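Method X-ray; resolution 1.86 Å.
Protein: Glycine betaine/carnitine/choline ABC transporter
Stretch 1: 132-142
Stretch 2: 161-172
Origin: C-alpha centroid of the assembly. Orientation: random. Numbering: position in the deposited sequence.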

# COMPACT_ATOMS: atom_id res chain seq x y z
N THR A 132 -11.16 -15.82 6.51
CA THR A 132 -10.96 -15.73 5.06
C THR A 132 -12.22 -15.22 4.39
O THR A 132 -13.31 -15.20 4.98
CB THR A 132 -10.60 -17.11 4.43
OG1 THR A 132 -11.77 -17.95 4.41
CG2 THR A 132 -9.42 -17.79 5.17
N VAL A 133 -12.08 -14.79 3.14
CA VAL A 133 -13.23 -14.33 2.38
C VAL A 133 -14.21 -15.50 2.17
O VAL A 133 -15.43 -15.33 2.29
CB VAL A 133 -12.79 -13.72 1.04
CG1 VAL A 133 -13.99 -13.42 0.17
CG2 VAL A 133 -11.95 -12.44 1.29
N SER A 134 -13.67 -16.69 1.91
CA SER A 134 -14.54 -17.88 1.82
C SER A 134 -15.40 -18.12 3.10
O SER A 134 -16.50 -18.63 3.01
CB SER A 134 -13.74 -19.13 1.42
OG SER A 134 -13.25 -19.02 0.08
N ASP A 135 -14.90 -17.76 4.28
CA ASP A 135 -15.69 -17.92 5.52
C ASP A 135 -17.03 -17.18 5.47
O ASP A 135 -17.98 -17.52 6.20
CB ASP A 135 -14.88 -17.50 6.74
CG ASP A 135 -13.73 -18.43 7.04
OD1 ASP A 135 -13.79 -19.62 6.68
OD2 ASP A 135 -12.74 -17.97 7.64
N LEU A 136 -17.15 -16.19 4.60
CA LEU A 136 -18.41 -15.49 4.42
C LEU A 136 -19.50 -16.31 3.72
O LEU A 136 -20.69 -15.98 3.84
CB LEU A 136 -18.20 -14.20 3.61
CG LEU A 136 -17.33 -13.12 4.25
CD1 LEU A 136 -16.97 -12.06 3.22
CD2 LEU A 136 -18.04 -12.49 5.45
N ALA A 137 -19.11 -17.36 2.98
CA ALA A 137 -20.03 -18.09 2.09
C ALA A 137 -21.39 -18.43 2.71
O ALA A 137 -22.42 -18.17 2.09
CB ALA A 137 -19.39 -19.33 1.51
N LYS A 138 -21.38 -19.03 3.91
CA LYS A 138 -22.64 -19.52 4.53
C LYS A 138 -23.59 -18.39 4.91
O LYS A 138 -24.79 -18.60 5.08
CB LYS A 138 -22.36 -20.29 5.82
CG LYS A 138 -21.92 -21.72 5.70
CD LYS A 138 -21.78 -22.30 7.12
CE LYS A 138 -20.89 -23.52 7.15
NZ LYS A 138 -21.64 -24.69 6.64
N HIS A 139 -23.03 -17.20 5.08
CA HIS A 139 -23.70 -16.12 5.80
C HIS A 139 -24.03 -14.93 4.93
O HIS A 139 -24.79 -14.04 5.34
CB HIS A 139 -22.81 -15.63 6.95
CG HIS A 139 -22.31 -16.75 7.82
ND1 HIS A 139 -23.16 -17.53 8.56
CD2 HIS A 139 -21.06 -17.22 8.05
CE1 HIS A 139 -22.46 -18.44 9.22
NE2 HIS A 139 -21.18 -18.27 8.92
N SER A 140 -23.41 -14.89 3.74
CA SER A 140 -23.40 -13.67 2.93
C SER A 140 -24.81 -13.21 2.51
O SER A 140 -25.08 -12.01 2.42
CB SER A 140 -22.44 -13.84 1.73
OG SER A 140 -22.91 -14.84 0.84
N LYS A 141 -25.73 -14.17 2.36
CA LYS A 141 -27.11 -13.92 1.95
C LYS A 141 -27.85 -13.02 2.93
O LYS A 141 -28.80 -12.35 2.56
CB LYS A 141 -27.89 -15.22 1.77
CG LYS A 141 -27.96 -16.07 3.04
CD LYS A 141 -28.61 -17.42 2.80
CE LYS A 141 -28.21 -18.40 3.91
NZ LYS A 141 -29.00 -19.67 3.79
N ASP A 142 -27.40 -13.01 4.17
CA ASP A 142 -28.03 -12.22 5.22
C ASP A 142 -27.21 -10.98 5.58
O ASP A 142 -27.53 -10.27 6.54
CB ASP A 142 -28.26 -13.11 6.46
CG ASP A 142 -29.15 -14.31 6.17
OD1 ASP A 142 -30.18 -14.14 5.46
OD2 ASP A 142 -28.83 -15.42 6.64
N GLY A 161 -17.27 -10.63 -11.31
CA GLY A 161 -16.16 -11.57 -11.30
C GLY A 161 -15.92 -12.18 -9.93
O GLY A 161 -15.59 -13.35 -9.83
N PHE A 162 -16.10 -11.38 -8.88
CA PHE A 162 -15.93 -11.86 -7.51
C PHE A 162 -16.97 -12.92 -7.17
O PHE A 162 -16.63 -13.93 -6.54
CB PHE A 162 -16.00 -10.70 -6.50
CG PHE A 162 -16.28 -11.16 -5.08
CD1 PHE A 162 -15.24 -11.46 -4.21
CD2 PHE A 162 -17.60 -11.31 -4.63
CE1 PHE A 162 -15.51 -11.91 -2.91
CE2 PHE A 162 -17.88 -11.75 -3.33
CZ PHE A 162 -16.83 -12.05 -2.48
N LYS A 163 -18.22 -12.68 -7.56
CA LYS A 163 -19.33 -13.63 -7.32
C LYS A 163 -19.08 -14.96 -8.02
O LYS A 163 -19.35 -16.02 -7.46
CB LYS A 163 -20.68 -13.04 -7.78
CG LYS A 163 -21.20 -11.90 -6.92
CD LYS A 163 -22.61 -11.50 -7.32
CE LYS A 163 -22.64 -10.64 -8.57
NZ LYS A 163 -24.05 -10.30 -8.91
N LYS A 164 -18.57 -14.89 -9.25
CA LYS A 164 -18.23 -16.09 -10.02
C LYS A 164 -17.09 -16.87 -9.35
O LYS A 164 -17.22 -18.07 -9.09
CB LYS A 164 -17.88 -15.69 -11.47
CG LYS A 164 -17.71 -16.87 -12.44
CD LYS A 164 -17.84 -16.45 -13.92
CE LYS A 164 -16.66 -15.60 -14.40
NZ LYS A 164 -16.45 -15.73 -15.90
N GLU A 165 -15.99 -16.18 -9.05
CA GLU A 165 -14.83 -16.75 -8.36
C GLU A 165 -15.15 -17.35 -6.99
O GLU A 165 -14.85 -18.53 -6.73
CB GLU A 165 -13.73 -15.68 -8.19
CG GLU A 165 -12.44 -16.20 -7.56
CD GLU A 165 -11.60 -17.02 -8.53
OE1 GLU A 165 -11.05 -16.43 -9.49
OE2 GLU A 165 -11.49 -18.26 -8.34
N TYR A 166 -15.75 -16.55 -6.11
CA TYR A 166 -15.97 -16.99 -4.74
C TYR A 166 -17.23 -17.86 -4.55
O TYR A 166 -17.28 -18.65 -3.62
CB TYR A 166 -15.90 -15.81 -3.78
CG TYR A 166 -14.48 -15.58 -3.27
CD1 TYR A 166 -13.98 -16.34 -2.21
CD2 TYR A 166 -13.65 -14.63 -3.86
CE1 TYR A 166 -12.69 -16.16 -1.73
CE2 TYR A 166 -12.31 -14.42 -3.38
CZ TYR A 166 -11.86 -15.21 -2.32
OH TYR A 166 -10.59 -15.06 -1.80
N GLY A 167 -18.22 -17.72 -5.43
CA GLY A 167 -19.37 -18.63 -5.41
C GLY A 167 -20.47 -18.26 -4.43
O GLY A 167 -21.26 -19.11 -4.03
N PHE A 168 -20.53 -16.99 -4.05
CA PHE A 168 -21.61 -16.49 -3.20
C PHE A 168 -21.91 -15.00 -3.44
O PHE A 168 -21.14 -14.31 -4.12
CB PHE A 168 -21.34 -16.78 -1.71
CG PHE A 168 -20.10 -16.13 -1.16
CD1 PHE A 168 -20.13 -14.80 -0.72
CD2 PHE A 168 -18.91 -16.85 -1.05
CE1 PHE A 168 -18.98 -14.19 -0.21
CE2 PHE A 168 -17.75 -16.24 -0.52
CZ PHE A 168 -17.78 -14.92 -0.12
N ASP A 169 -23.04 -14.53 -2.93
CA ASP A 169 -23.36 -13.12 -3.06
C ASP A 169 -24.00 -12.56 -1.80
O ASP A 169 -24.29 -13.29 -0.85
CB ASP A 169 -24.11 -12.80 -4.37
CG ASP A 169 -25.61 -13.04 -4.31
OD1 ASP A 169 -26.09 -13.81 -3.45
OD2 ASP A 169 -26.32 -12.45 -5.16
N PHE A 170 -24.18 -11.25 -1.78
CA PHE A 170 -24.60 -10.60 -0.58
C PHE A 170 -26.08 -10.27 -0.59
O PHE A 170 -26.67 -10.05 -1.65
CB PHE A 170 -23.74 -9.37 -0.33
CG PHE A 170 -22.37 -9.71 0.17
CD1 PHE A 170 -22.13 -9.82 1.54
CD2 PHE A 170 -21.33 -9.96 -0.72
CE1 PHE A 170 -20.87 -10.15 2.01
CE2 PHE A 170 -20.08 -10.30 -0.26
CZ PHE A 170 -19.84 -10.39 1.09
N GLY A 171 -26.68 -10.23 0.60
CA GLY A 171 -28.11 -9.95 0.73
C GLY A 171 -28.44 -8.55 0.25
O GLY A 171 -29.45 -8.35 -0.41
N THR A 172 -27.56 -7.61 0.59
CA THR A 172 -27.64 -6.22 0.17
C THR A 172 -26.25 -5.78 -0.28
O THR A 172 -25.25 -6.14 0.35
CB THR A 172 -28.09 -5.31 1.35
OG1 THR A 172 -29.32 -5.83 1.88
CG2 THR A 172 -28.28 -3.82 0.90

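Ser140 is unusual in that nearly every part of it is put to use: its hydroxyl, its CB and its carbonyl each engage a different piece of the facing segment. The hydroxyl donates a short hydrogen bond, 2.7 Å from Ser140 OG to Asp169 O. The carbonyl accepts one, 3.0 Å from Gly171 N to Ser140 O, with an N-H...O angle of 140°, and the same oxygen takes a CA-H...O contact of 3.3 Å from Phe170 CA. In addition, Ser140 CB sits over one face of the Phe170 ring, 4.2 Å from its centroid and 17° off the normal. The principle illustrated is that a small residue can anchor two irregular segments when its backbone and side chain address successive residues of the partner.

The close approach here also depends on glycine. The CA atoms of Lys141 and Gly171 are 4.3 Å apart, and Lys141 O lies 3.1 Å from Gly171 CA. A CB on Gly171 would point toward the other stretch and fall 2.3 Å from Lys141 O, a clash. Gly167 is a different case: it leaves the helix with positive phi, and at its backbone angles a CB would be jammed against the carbonyl of the preceding residue, with nothing of the other stretch nearby.

Alongside these polar ties, the contact is largely apolar and built on aromatic rings. Phe168, with the largest area covered by the opposing stretch, points toward the turns of 133-140. Ala137 CA lies over one face of the Phe168 ring, 3.9 Å from the centroid, while Leu136 CB approaches Phe168 CZ at 3.8 Å. Ser140 OG comes within 3.2 Å of Phe168 CD1.

Val133 gathers the aromatics at the other end. Its CG1, with chi1 in the t well, stands over the face of Tyr166, 3.7 Å from the centroid and only 14° off the normal, yet meets Phe162 at the ring edge, with Val133 CG1 3.8 Å from Phe162 CE1. The same methyl, Val133 CG1, also lies 4.1 Å from Phe168 CZ. Leu136 CD1 similarly meets the edge of Phe170, 3.9 Å from Phe170 CZ.

The first stretch is braced locally. Thr132 N donates to Asp135 OD2 at 2.9 Å, and Asp135 N returns a bond to Thr132 OG1 at 3.1 Å. The CA-to-CB bond of Asp135 points away from the other stretch, whereas those of Val133 and Leu136 point toward it.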